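Local atomic coordinates of Xaa-Pro dipeptidase (Mycobacterium tuberculosis, PDB entry 5E2C), a protein that is probably a metal-dependent exopeptidase that removes residues from the N-terminus of peptides, represented here by its N-terminal domain alone. Residues A[9-12]-A[13-16]; A[24-27]-A[28-31]; A[56-59]-A[60-63]; A[110-114]-A[115-119]. All coordinates share one frame; numbering follows the deposited sequence.

Contact 1: A[9-12]-A[13-16]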
ATOM      1  N   LYS A   9      -0.867  22.493  -8.879  1.00 14.13           N
ATOM      2  CA  LYS A   9      -1.377  23.380  -7.828  1.00 15.47           C
ATOM      3  C   LYS A   9      -2.836  23.737  -8.070  1.00 16.41           C
ATOM      4  O   LYS A   9      -3.627  23.740  -7.138  1.00 15.85           O
ATOM      5  CB  LYS A   9      -0.548  24.653  -7.718  1.00 15.87           C
ATOM      6  CG  LYS A   9       0.854  24.390  -7.209  1.00 15.79           C
ATOM      7  CD  LYS A   9       1.591  25.692  -6.960  1.00 18.07           C
ATOM      8  CE  LYS A   9       2.978  25.411  -6.419  1.00 19.53           C
ATOM      9  NZ  LYS A   9       3.555  26.599  -5.769  1.00 21.77           N
ATOM     10  N   ALA A  10      -3.191  24.009  -9.316  1.00 16.94           N
ATOM     11  CA  ALA A  10      -4.576  24.329  -9.639  1.00 19.58           C
ATOM     12  C   ALA A  10      -5.497  23.159  -9.304  1.00 18.08           C
ATOM     13  O   ALA A  10      -6.606  23.352  -8.788  1.00 20.83           O
ATOM     14  CB  ALA A  10      -4.706  24.702 -11.111  1.00 21.61           C
ATOM     15  N   GLN A  11      -5.059  21.942  -9.605  1.00 15.79           N
ATOM     16  CA  GLN A  11      -5.870  20.766  -9.303  1.00 18.30           C
ATOM     17  C   GLN A  11      -5.934  20.466  -7.795  1.00 18.34           C
ATOM     18  O   GLN A  11      -6.980  20.055  -7.278  1.00 19.46           O
ATOM     19  CB  GLN A  11      -5.382  19.537 -10.065  1.00 20.27           C
ATOM     20  CG  GLN A  11      -6.405  18.416 -10.053  1.00 25.76           C
ATOM     21  CD  GLN A  11      -7.754  18.891 -10.571  1.00 29.72           C
ATOM     22  OE1 GLN A  11      -7.849  19.356 -11.702  1.00 29.20           O
ATOM     23  NE2 GLN A  11      -8.794  18.816  -9.726  1.00 35.47           N
ATOM     24  N   ILE A  12      -4.825  20.688  -7.099  1.00 14.38           N
ATOM     25  CA  ILE A  12      -4.790  20.533  -5.660  1.00 15.18           C
ATOM     26  C   ILE A  12      -5.871  21.451  -5.059  1.00 17.85           C
ATOM     27  O   ILE A  12      -6.698  21.021  -4.251  1.00 15.89           O
ATOM     28  CB  ILE A  12      -3.378  20.857  -5.101  1.00 16.11           C
ATOM     29  CG1 ILE A  12      -2.378  19.791  -5.574  1.00 16.36           C
ATOM     30  CG2 ILE A  12      -3.358  20.906  -3.580  1.00 17.26           C
ATOM     31  CD1 ILE A  12      -0.947  20.084  -5.184  1.00 17.25           C
ATOM     32  N   ALA A  13      -5.872  22.708  -5.484  1.00 19.02           N
ATOM     33  CA  ALA A  13      -6.812  23.685  -4.940  1.00 20.42           C
ATOM     34  C   ALA A  13      -8.245  23.320  -5.300  1.00 21.30           C
ATOM     35  O   ALA A  13      -9.149  23.410  -4.454  1.00 23.76           O
ATOM     36  CB  ALA A  13      -6.464  25.082  -5.431  1.00 20.84           C
ATOM     37  N   ALA A  14      -8.456  22.893  -6.542  1.00 22.23           N
ATOM     38  CA  ALA A  14      -9.785  22.480  -7.005  1.00 21.97           C
ATOM     39  C   ALA A  14     -10.335  21.274  -6.246  1.00 25.00           C
ATOM     40  O   ALA A  14     -11.551  21.106  -6.144  1.00 26.62           O
ATOM     41  CB  ALA A  14      -9.751  22.166  -8.490  1.00 22.48           C
ATOM     42  N   SER A  15      -9.435  20.435  -5.729  1.00 21.89           N
ATOM     43  CA  SER A  15      -9.816  19.249  -4.981  1.00 21.04           C
ATOM     44  C   SER A  15     -10.019  19.555  -3.492  1.00 19.40           C
ATOM     45  O   SER A  15     -10.303  18.652  -2.704  1.00 22.30           O
ATOM     46  CB  SER A  15      -8.736  18.175  -5.135  1.00 21.97           C
ATOM     47  OG  SER A  15      -8.694  17.702  -6.462  1.00 26.88           O
ATOM     48  N   GLY A  16      -9.863  20.815  -3.099  1.00 19.70           N
ATOM     49  CA  GLY A  16     -10.047  21.218  -1.701  1.00 20.28           C
ATOM     50  C   GLY A  16      -8.886  20.859  -0.787  1.00 20.13           C
ATOM     51  O   GLY A  16      -9.053  20.769   0.432  1.00 19.28           O
TER
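The last turn of helix 3-14 runs through this stretch, with A13 N bonded to K9 O at 3.0 Å and A14 N to A10 O at 2.9 Å, before the chain leaves helical geometry at G16. Q11 O takes two bonds, from S15 N at 2.9 Å and from S15 OG at 3.0 Å, and the two donors come from opposite faces of its carbonyl plane. The hydroxyl folds back onto the helix end because S15 OG stands beside the backbone N, opposite the carbonyl carbon (chi1 -68°). S15 N also leans toward I12 O in a weak second bond. The Q11 chain bends at chi2 (54°), which carries NE2 forward to 3.7 Å from A14 CB. On the inner side, I12 turns away from this turn and packs on V43 of strand 40-44 and on L17 and A45. K9 NZ is held by the carbonyls of D46 and R48. G16, with positive phi and two bonds back into the last turn, one of them G16 N to A13 O at 3.0 Å, ends the helix in a Schellman motif, leading the chain toward strand 19-22 of the Creatinase/Prolidase N-terminal domain.

Contact 2: A[24-27]-A[28-31]; sequences DLIN and VRYL
V28 N closes on D24 O at 2.9 Å in the opening turn of helix 25-32, where D24 is the N-cap. Its carboxylate makes the capping bond: OD1 takes I26 N at 2.9 Å, met on the anti side and 19° out of the carboxylate plane. The other oxygen, OD2, is engaged by H98 NE2, so the cap is itself anchored to a neighbouring loop. Three further backbone bonds carry the helix on, R29 N to L25 O, Y30 N to I26 O and L31 N to N27 O.

The charged side chain on the exposed flank is R29, which adopts more than one conformation. In the one described here the chain bends at chi3 (67°), curling the guanidinium back over the first turn, and a water at its edge accepts from R29 NH1 at 2.7 Å while making a weak bond to L25 O; this bridge holds for that conformer alone.

Among the close side-chain approaches, V28 CG2 lies 3.4 Å from D24 O and L31 CG 3.2 Å from N27 O. V28 and L31 pack on I22 of strand 19-22, and N27 also touches it. Y30 points its ring outward to a cation-pi contact with R130. The buried amide of N27 is satisfied from outside the helix, ND2 giving bonds to E96 OE2 and E127 OE2.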
ATOM      1  N   ASP A  24       4.241   8.061  -5.831  1.00  8.98           N
ATOM      2  CA  ASP A  24       4.391   7.206  -7.027  1.00 10.60           C
ATOM      3  C   ASP A  24       5.578   7.765  -7.804  1.00 11.00           C
ATOM      4  O   ASP A  24       5.583   8.930  -8.173  1.00  9.66           O
ATOM      5  CB  ASP A  24       3.074   7.243  -7.839  1.00 12.63           C
ATOM      6  CG  ASP A  24       3.096   6.357  -9.090  1.00 16.63           C
ATOM      7  OD1 ASP A  24       4.152   6.220  -9.727  1.00 19.86           O
ATOM      8  OD2 ASP A  24       2.039   5.813  -9.464  1.00 16.22           O
ATOM      9  N   LEU A  25       6.598   6.945  -8.021  1.00 12.24           N
ATOM     10  CA  LEU A  25       7.816   7.407  -8.669  1.00 13.91           C
ATOM     11  C   LEU A  25       7.610   7.922 -10.105  1.00 12.02           C
ATOM     12  O   LEU A  25       8.302   8.847 -10.523  1.00 11.65           O
ATOM     13  CB  LEU A  25       8.887   6.326  -8.628  1.00 16.38           C
ATOM     14  CG  LEU A  25       9.334   5.938  -7.216  1.00 19.26           C
ATOM     15  CD1 LEU A  25      10.371   4.835  -7.324  1.00 22.75           C
ATOM     16  CD2 LEU A  25       9.869   7.131  -6.432  1.00 21.33           C
ATOM     17  N   ILE A  26       6.625   7.376 -10.823  1.00 13.39           N
ATOM     18  CA  ILE A  26       6.264   7.901 -12.134  1.00 13.22           C
ATOM     19  C   ILE A  26       5.830   9.353 -11.991  1.00 10.98           C
ATOM     20  O   ILE A  26       6.223  10.207 -12.761  1.00  9.90           O
ATOM     21  CB  ILE A  26       5.136   7.070 -12.800  1.00 15.60           C
ATOM     22  CG1 ILE A  26       5.627   5.653 -13.093  1.00 20.20           C
ATOM     23  CG2 ILE A  26       4.671   7.730 -14.088  1.00 17.23           C
ATOM     24  CD1 ILE A  26       4.522   4.694 -13.512  1.00 22.08           C
ATOM     25  N   ASN A  27       5.021   9.642 -10.978  1.00 10.14           N
ATOM     26  CA  ASN A  27       4.549  10.997 -10.771  1.00  9.79           C
ATOM     27  C   ASN A  27       5.603  11.942 -10.209  1.00 10.36           C
ATOM     28  O   ASN A  27       5.611  13.150 -10.523  1.00 11.11           O
ATOM     29  CB  ASN A  27       3.310  10.956  -9.880  1.00 10.24           C
ATOM     30  CG  ASN A  27       2.139  10.321 -10.587  1.00 11.41           C
ATOM     31  OD1 ASN A  27       2.103  10.248 -11.832  1.00 12.49           O
ATOM     32  ND2 ASN A  27       1.176   9.860  -9.817  1.00 11.77           N
ATOM     33  N   VAL A  28       6.473  11.412  -9.358  1.00  8.96           N
ATOM     34  CA  VAL A  28       7.588  12.198  -8.834  1.00  9.31           C
ATOM     35  C   VAL A  28       8.465  12.632 -10.013  1.00 10.33           C
ATOM     36  O   VAL A  28       8.806  13.806 -10.138  1.00  9.73           O
ATOM     37  CB  VAL A  28       8.418  11.403  -7.812  1.00  9.08           C
ATOM     38  CG1 VAL A  28       9.698  12.134  -7.457  1.00 10.02           C
ATOM     39  CG2 VAL A  28       7.635  11.128  -6.534  1.00  9.11           C
ATOM     40  N   ARG A  29       8.798  11.677 -10.877  0.50 11.31           N
ATOM     41  CA  ARG A  29       9.614  11.961 -12.050  0.50 12.49           C
ATOM     42  C   ARG A  29       8.951  13.006 -12.958  0.50 11.80           C
ATOM     43  O   ARG A  29       9.605  13.951 -13.417  0.50 11.65           O
ATOM     44  CB  ARG A  29       9.883  10.666 -12.821  0.50 14.47           C
ATOM     45  CG  ARG A  29      10.956  10.783 -13.886  0.50 16.41           C
ATOM     46  CD  ARG A  29      11.323   9.419 -14.454  0.50 17.67           C
ATOM     47  NE  ARG A  29      10.221   8.825 -15.208  0.50 20.71           N
ATOM     48  CZ  ARG A  29       9.566   7.719 -14.860  0.50 23.07           C
ATOM     49  NH1 ARG A  29       9.888   7.055 -13.753  0.50 25.55           N
ATOM     50  NH2 ARG A  29       8.577   7.276 -15.624  0.50 20.63           N
ATOM     51  N   TYR A  30       7.648  12.847 -13.196  1.00 10.94           N
ATOM     52  CA  TYR A  30       6.891  13.771 -14.058  1.00 11.35           C
ATOM     53  C   TYR A  30       6.972  15.212 -13.554  1.00 10.55           C
ATOM     54  O   TYR A  30       7.184  16.150 -14.335  1.00 10.26           O
ATOM     55  CB  TYR A  30       5.433  13.315 -14.152  1.00 12.39           C
ATOM     56  CG  TYR A  30       4.573  14.188 -15.009  1.00 15.32           C
ATOM     57  CD1 TYR A  30       4.698  14.165 -16.389  1.00 17.17           C
ATOM     58  CD2 TYR A  30       3.652  15.060 -14.442  1.00 16.41           C
ATOM     59  CE1 TYR A  30       3.916  14.977 -17.183  1.00 18.94           C
ATOM     60  CE2 TYR A  30       2.848  15.870 -15.233  1.00 17.63           C
ATOM     61  CZ  TYR A  30       2.998  15.831 -16.603  1.00 18.76           C
ATOM     62  OH  TYR A  30       2.220  16.639 -17.392  1.00 22.17           O
ATOM     63  N   LEU A  31       6.845  15.377 -12.234  1.00  8.76           N
ATOM     64  CA  LEU A  31       6.794  16.676 -11.623  1.00  9.02           C
ATOM     65  C   LEU A  31       8.132  17.321 -11.297  1.00 10.89           C
ATOM     66  O   LEU A  31       8.176  18.521 -11.089  1.00 12.29           O
ATOM     67  CB  LEU A  31       5.979  16.602 -10.315  1.00  9.12           C
ATOM     68  CG  LEU A  31       4.516  16.193 -10.525  1.00  9.02           C
ATOM     69  CD1 LEU A  31       3.912  15.803  -9.186  1.00  9.68           C
ATOM     70  CD2 LEU A  31       3.731  17.311 -11.166  1.00 10.19           C
TER
HETATM   71  O   HOH W   1      11.284   7.437 -11.441  1.00 33.45           O

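Contact 3: A[56-59]-A[60-63]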
ATOM      1  N   GLY A  56      20.374   9.204   0.866  1.00 15.34           N
ATOM      2  CA  GLY A  56      21.766   9.575   0.578  1.00 16.19           C
ATOM      3  C   GLY A  56      22.367   9.004  -0.705  1.00 16.02           C
ATOM      4  O   GLY A  56      23.293   9.589  -1.261  1.00 17.10           O
ATOM      5  N   ARG A  57      21.833   7.884  -1.185  1.00 16.61           N
ATOM      6  CA  ARG A  57      22.314   7.256  -2.429  1.00 16.40           C
ATOM      7  C   ARG A  57      22.148   8.236  -3.602  1.00 15.77           C
ATOM      8  O   ARG A  57      22.898   8.194  -4.574  1.00 15.32           O
ATOM      9  CB  ARG A  57      21.536   5.966  -2.736  1.00 17.96           C
ATOM     10  CG  ARG A  57      21.665   4.828  -1.710  1.00 18.67           C
ATOM     11  CD  ARG A  57      20.711   3.666  -2.025  1.00 19.55           C
ATOM     12  NE  ARG A  57      19.302   4.022  -1.918  1.00 19.14           N
ATOM     13  CZ  ARG A  57      18.281   3.255  -2.292  1.00 19.04           C
ATOM     14  NH1 ARG A  57      18.474   2.058  -2.826  1.00 21.64           N
ATOM     15  NH2 ARG A  57      17.035   3.694  -2.138  1.00 18.96           N
ATOM     16  N   TYR A  58      21.179   9.138  -3.480  1.00 14.54           N
ATOM     17  CA  TYR A  58      20.747   9.983  -4.583  1.00 14.50           C
ATOM     18  C   TYR A  58      21.007  11.476  -4.408  1.00 13.78           C
ATOM     19  O   TYR A  58      20.439  12.300  -5.151  1.00 14.05           O
ATOM     20  CB  TYR A  58      19.255   9.758  -4.792  1.00 14.74           C
ATOM     21  CG  TYR A  58      18.950   8.365  -5.271  1.00 13.21           C
ATOM     22  CD1 TYR A  58      19.421   7.920  -6.497  1.00 14.15           C
ATOM     23  CD2 TYR A  58      18.214   7.483  -4.490  1.00 14.52           C
ATOM     24  CE1 TYR A  58      19.138   6.654  -6.941  1.00 14.87           C
ATOM     25  CE2 TYR A  58      17.943   6.199  -4.923  1.00 15.46           C
ATOM     26  CZ  TYR A  58      18.421   5.792  -6.149  1.00 14.67           C
ATOM     27  OH  TYR A  58      18.141   4.528  -6.585  1.00 20.36           O
ATOM     28  N   ARG A  59      21.835  11.839  -3.434  1.00 15.02           N
ATOM     29  CA  ARG A  59      22.142  13.239  -3.173  1.00 17.23           C
ATOM     30  C   ARG A  59      22.671  13.968  -4.404  1.00 16.87           C
ATOM     31  O   ARG A  59      22.183  15.038  -4.750  1.00 16.46           O
ATOM     32  CB  ARG A  59      23.142  13.373  -2.024  1.00 20.09           C
ATOM     33  CG  ARG A  59      23.366  14.809  -1.581  1.00 23.29           C
ATOM     34  CD  ARG A  59      24.561  14.911  -0.653  1.00 28.26           C
ATOM     35  NE  ARG A  59      24.363  14.107   0.549  1.00 31.85           N
ATOM     36  CZ  ARG A  59      23.749  14.520   1.658  1.00 33.05           C
ATOM     37  NH1 ARG A  59      23.258  15.755   1.762  1.00 36.32           N
ATOM     38  NH2 ARG A  59      23.631  13.684   2.685  1.00 33.90           N
ATOM     39  N   THR A  60      23.665  13.381  -5.057  0.50 16.25           N
ATOM     40  CA  THR A  60      24.252  13.990  -6.247  0.50 16.44           C
ATOM     41  C   THR A  60      23.248  14.058  -7.402  0.50 14.39           C
ATOM     42  O   THR A  60      23.146  15.076  -8.091  0.50 15.03           O
ATOM     43  CB  THR A  60      25.506  13.210  -6.677  0.50 17.25           C
ATOM     44  OG1 THR A  60      26.509  13.331  -5.660  0.50 22.35           O
ATOM     45  CG2 THR A  60      26.038  13.744  -7.980  0.50 17.96           C
ATOM     46  N   GLN A  61      22.493  12.983  -7.587  1.00 14.06           N
ATOM     47  CA  GLN A  61      21.523  12.893  -8.683  1.00 13.42           C
ATOM     48  C   GLN A  61      20.383  13.888  -8.519  1.00 12.63           C
ATOM     49  O   GLN A  61      19.953  14.506  -9.484  1.00 12.11           O
ATOM     50  CB  GLN A  61      20.949  11.484  -8.795  1.00 13.74           C
ATOM     51  CG  GLN A  61      20.040  11.279  -9.996  1.00 14.21           C
ATOM     52  CD  GLN A  61      19.690   9.826 -10.230  1.00 16.55           C
ATOM     53  OE1 GLN A  61      20.499   8.923  -9.953  1.00 18.82           O
ATOM     54  NE2 GLN A  61      18.502   9.580 -10.749  1.00 15.82           N
ATOM     55  N   ALA A  62      19.871  14.033  -7.303  1.00 11.92           N
ATOM     56  CA  ALA A  62      18.798  14.992  -7.071  1.00 12.12           C
ATOM     57  C   ALA A  62      19.309  16.413  -7.320  1.00 12.14           C
ATOM     58  O   ALA A  62      18.589  17.265  -7.831  1.00 12.33           O
ATOM     59  CB  ALA A  62      18.238  14.852  -5.661  1.00 12.04           C
ATOM     60  N   ALA A  63      20.571  16.665  -6.983  1.00 12.74           N
ATOM     61  CA  ALA A  63      21.140  17.987  -7.194  1.00 13.28           C
ATOM     62  C   ALA A  63      21.236  18.338  -8.676  1.00 12.08           C
ATOM     63  O   ALA A  63      20.982  19.479  -9.046  1.00 14.72           O
ATOM     64  CB  ALA A  63      22.503  18.114  -6.529  1.00 14.21           C
TER
HETATM   65  O   HOH W   2      23.390  10.213  -6.628  1.00 17.93           O
HETATM   66  O   HOH W   3      25.016  10.840  -4.032  1.00 21.92           O
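Y58 O receives A62 N at 2.8 Å, the shortest polar bond between 56-59 and 60-63. It is close to straight at the hydrogen (165°) and starts helix 59-65, with Y58 as the N-cap residue. A63 N follows on R59 O at 3.2 Å. The amides of T60 and Q61, in the first turn, each give a bond to a water: water 2 accepts from Q61 N at 3.1 Å and donates to R57 O, and water 3 accepts from T60 N while its bond to R57 O is weak. R57 O is thus linked through two waters to the start of the helix.

Y58 and Q61 lie side by side and point the same way. Q61 leaves the helix with CG anti to the backbone N (chi1 -174°) and stays extended, which brings OE1 to the edge of the tyrosine ring, near its plane, 3.8 Å from CD1. Ring and amide planes stand nearly perpendicular, 85° apart. The polar ends are held by others: Y58 OH by S37, Q61 NE2 by Q65. R57 CB lies over one face of the ring, and the R57 guanidinium, paired with D55, has Y58 CE2 above one of its own faces. A62 CB rests 3.4 Å from Y58 O and turns into the domain against L52, T54 and V71.

An amide oxygen beside the ring's C-H edge suggests a mild electrostatic attraction, while waters bridge the first-turn N-H groups to R57 O.

Contact 4: A[110-114]-A[115-119]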
ATOM      1  N   GLY A 110       1.586   9.421  12.038  1.00 11.39           N
ATOM      2  CA  GLY A 110       2.465   9.614  13.198  1.00 13.62           C
ATOM      3  C   GLY A 110       3.265  10.900  13.102  1.00 14.03           C
ATOM      4  O   GLY A 110       3.448  11.615  14.092  1.00 15.84           O
ATOM      5  N   ALA A 111       3.718  11.230  11.902  1.00 13.34           N
ATOM      6  CA  ALA A 111       4.479  12.461  11.693  1.00 13.51           C
ATOM      7  C   ALA A 111       3.615  13.706  11.867  1.00 13.17           C
ATOM      8  O   ALA A 111       4.148  14.795  12.025  1.00 15.85           O
ATOM      9  CB  ALA A 111       5.121  12.466  10.309  1.00 13.96           C
ATOM     10  N   LEU A 112       2.290  13.541  11.840  1.00 13.09           N
ATOM     11  CA  LEU A 112       1.356  14.641  11.958  1.00 14.17           C
ATOM     12  C   LEU A 112       0.679  14.687  13.333  1.00 15.64           C
ATOM     13  O   LEU A 112      -0.223  15.493  13.544  1.00 17.90           O
ATOM     14  CB  LEU A 112       0.286  14.522  10.865  1.00 13.62           C
ATOM     15  CG  LEU A 112       0.800  14.719   9.430  1.00 14.08           C
ATOM     16  CD1 LEU A 112      -0.287  14.371   8.429  1.00 15.62           C
ATOM     17  CD2 LEU A 112       1.290  16.139   9.215  1.00 14.53           C
ATOM     18  N   GLU A 113       1.097  13.845  14.272  1.00 15.44           N
ATOM     19  CA  GLU A 113       0.421  13.838  15.572  1.00 17.33           C
ATOM     20  C   GLU A 113       0.520  15.214  16.246  1.00 17.60           C
ATOM     21  O   GLU A 113       1.602  15.811  16.332  1.00 18.43           O
ATOM     22  CB  GLU A 113       0.973  12.753  16.488  1.00 20.20           C
ATOM     23  CG  GLU A 113       0.156  12.576  17.768  1.00 23.38           C
ATOM     24  CD  GLU A 113       0.591  11.362  18.577  1.00 26.80           C
ATOM     25  OE1 GLU A 113       1.800  11.103  18.625  1.00 22.16           O
ATOM     26  OE2 GLU A 113      -0.279  10.674  19.168  1.00 30.10           O
ATOM     27  N   GLY A 114      -0.623  15.719  16.699  1.00 20.42           N
ATOM     28  CA  GLY A 114      -0.678  17.015  17.371  1.00 24.24           C
ATOM     29  C   GLY A 114      -0.740  18.190  16.416  1.00 26.32           C
ATOM     30  O   GLY A 114      -0.695  19.334  16.849  1.00 27.17           O
ATOM     31  N   LYS A 115      -0.826  17.911  15.116  1.00 25.26           N
ATOM     32  CA  LYS A 115      -0.979  18.948  14.104  1.00 23.51           C
ATOM     33  C   LYS A 115      -2.384  18.807  13.575  1.00 23.81           C
ATOM     34  O   LYS A 115      -2.957  17.718  13.605  1.00 30.54           O
ATOM     35  CB  LYS A 115      -0.000  18.752  12.943  1.00 24.88           C
ATOM     36  CG  LYS A 115       1.467  18.743  13.326  1.00 26.28           C
ATOM     37  CD  LYS A 115       1.858  20.021  14.049  1.00 30.89           C
ATOM     38  CE  LYS A 115       3.349  20.291  13.966  1.00 33.96           C
ATOM     39  NZ  LYS A 115       4.169  19.073  14.214  1.00 35.93           N
ATOM     40  N   ASN A 116      -2.948  19.892  13.076  1.00 25.63           N
ATOM     41  CA  ASN A 116      -4.297  19.817  12.540  1.00 28.49           C
ATOM     42  C   ASN A 116      -4.196  19.675  11.031  1.00 27.52           C
ATOM     43  O   ASN A 116      -4.575  20.559  10.261  1.00 28.81           O
ATOM     44  CB  ASN A 116      -5.119  21.015  13.005  1.00 34.88           C
ATOM     45  CG  ASN A 116      -5.366  20.980  14.515  1.00 42.21           C
ATOM     46  OD1 ASN A 116      -5.977  20.040  15.032  1.00 47.92           O
ATOM     47  ND2 ASN A 116      -4.872  21.989  15.228  1.00 48.11           N
ATOM     48  N   THR A 117      -3.616  18.552  10.631  1.00 22.77           N
ATOM     49  CA  THR A 117      -3.458  18.192   9.222  1.00 19.13           C
ATOM     50  C   THR A 117      -4.176  16.878   9.011  1.00 17.43           C
ATOM     51  O   THR A 117      -3.869  15.903   9.696  1.00 20.42           O
ATOM     52  CB  THR A 117      -1.976  17.990   8.859  1.00 18.31           C
ATOM     53  OG1 THR A 117      -1.245  19.198   9.111  1.00 19.69           O
ATOM     54  CG2 THR A 117      -1.831  17.601   7.382  1.00 18.51           C
ATOM     55  N   GLU A 118      -5.129  16.853   8.082  1.00 16.22           N
ATOM     56  CA  GLU A 118      -5.857  15.638   7.731  1.00 16.60           C
ATOM     57  C   GLU A 118      -5.243  15.042   6.456  1.00 14.40           C
ATOM     58  O   GLU A 118      -5.008  15.760   5.477  1.00 13.98           O
ATOM     59  CB  GLU A 118      -7.337  15.954   7.467  1.00 21.01           C
ATOM     60  CG  GLU A 118      -8.196  14.741   7.083  1.00 25.02           C
ATOM     61  CD  GLU A 118      -9.572  15.102   6.514  1.00 31.88           C
ATOM     62  OE1 GLU A 118      -9.942  16.291   6.500  1.00 31.91           O
ATOM     63  OE2 GLU A 118     -10.297  14.185   6.060  1.00 38.70           O
ATOM     64  N   LEU A 119      -5.013  13.734   6.466  1.00 13.57           N
ATOM     65  CA  LEU A 119      -4.538  13.025   5.282  1.00 13.11           C
ATOM     66  C   LEU A 119      -5.737  12.638   4.439  1.00 13.38           C
ATOM     67  O   LEU A 119      -6.647  11.964   4.927  1.00 16.83           O
ATOM     68  CB  LEU A 119      -3.759  11.778   5.684  1.00 13.37           C
ATOM     69  CG  LEU A 119      -2.375  12.109   6.261  1.00 12.12           C
ATOM     70  CD1 LEU A 119      -1.891  11.001   7.184  1.00 13.37           C
ATOM     71  CD2 LEU A 119      -1.388  12.365   5.126  1.00 12.02           C
TER
HETATM   72  O   HOH W   4       4.251  17.680  11.628  1.00 22.55           O
HETATM   73  O   HOH W   5      -2.889  15.006  12.961  1.00 40.63           O
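The tight part lies where L112 meets T117 and L119, just past the end of helix 102-111. L112 CD1 touches T117 CG2 at 3.7 Å and L119 CG at 3.8 Å, while its other methyl, CD2, rests 3.8 Å from T117 CB. The leucine crosses the threonine at about a right angle and L119 obliquely. Both of its methyls touch T117, whereas L119 meets CD1. In T117 a chi1 of -60° puts OG1 beside the backbone N and leaves the methyl CG2 anti to it, toward the leucine; the hydroxyl is bonded to V90 O. L119 carries this apolar patch on to L105 and L108 of the helix and to L93 and F95 of strand 92-95.

The solvent side is the type II turn from L112 to K115, closed by K115 N to L112 O at 2.9 Å. G114 takes the positive phi of the turn, a conformation glycine favours. K115 bends at chi2 and chi4 so that its ammonium curls back toward the helix end. There water 4 accepts from NZ at 2.9 Å and donates to A111 O. Water 5 donates to both L112 O and K115 O, at 2.8 Å each, bridging the carbonyls at the two ends of the turn.

The beta-alpha-beta unit 92-95, 102-111, 118-121 is therefore closed in two ways: leucine and threonine methyls join helix end to strand start, whereas the exposed turn relies on one backbone bond and water bridges, with the lysine charge probably favouring the carbonyl-rich helix end.

In the fold
All four contacts are local, within one Creatinase/Prolidase N-terminal domain, and follow in series along the chain. They mark ends of helices around its mixed sheet: contact 1 the C-terminal end of helix 3-14, contacts 2 and 3 the starts of helices 25-32 and 59-65, contact 4 the exit from helix 102-111 into strand 118-121, an outermost strand of this chain's sheet. None touches another. By nearest atoms contacts 1 and 2 are closest, about 7 Å; by centres contacts 2 and 3 are, about 16 Å. Contacts 1 and 3 lie on opposite sides of the chain's centre, 30 Å apart between centres. The peptidase M24 family domain of the whole protein is absent from this construct.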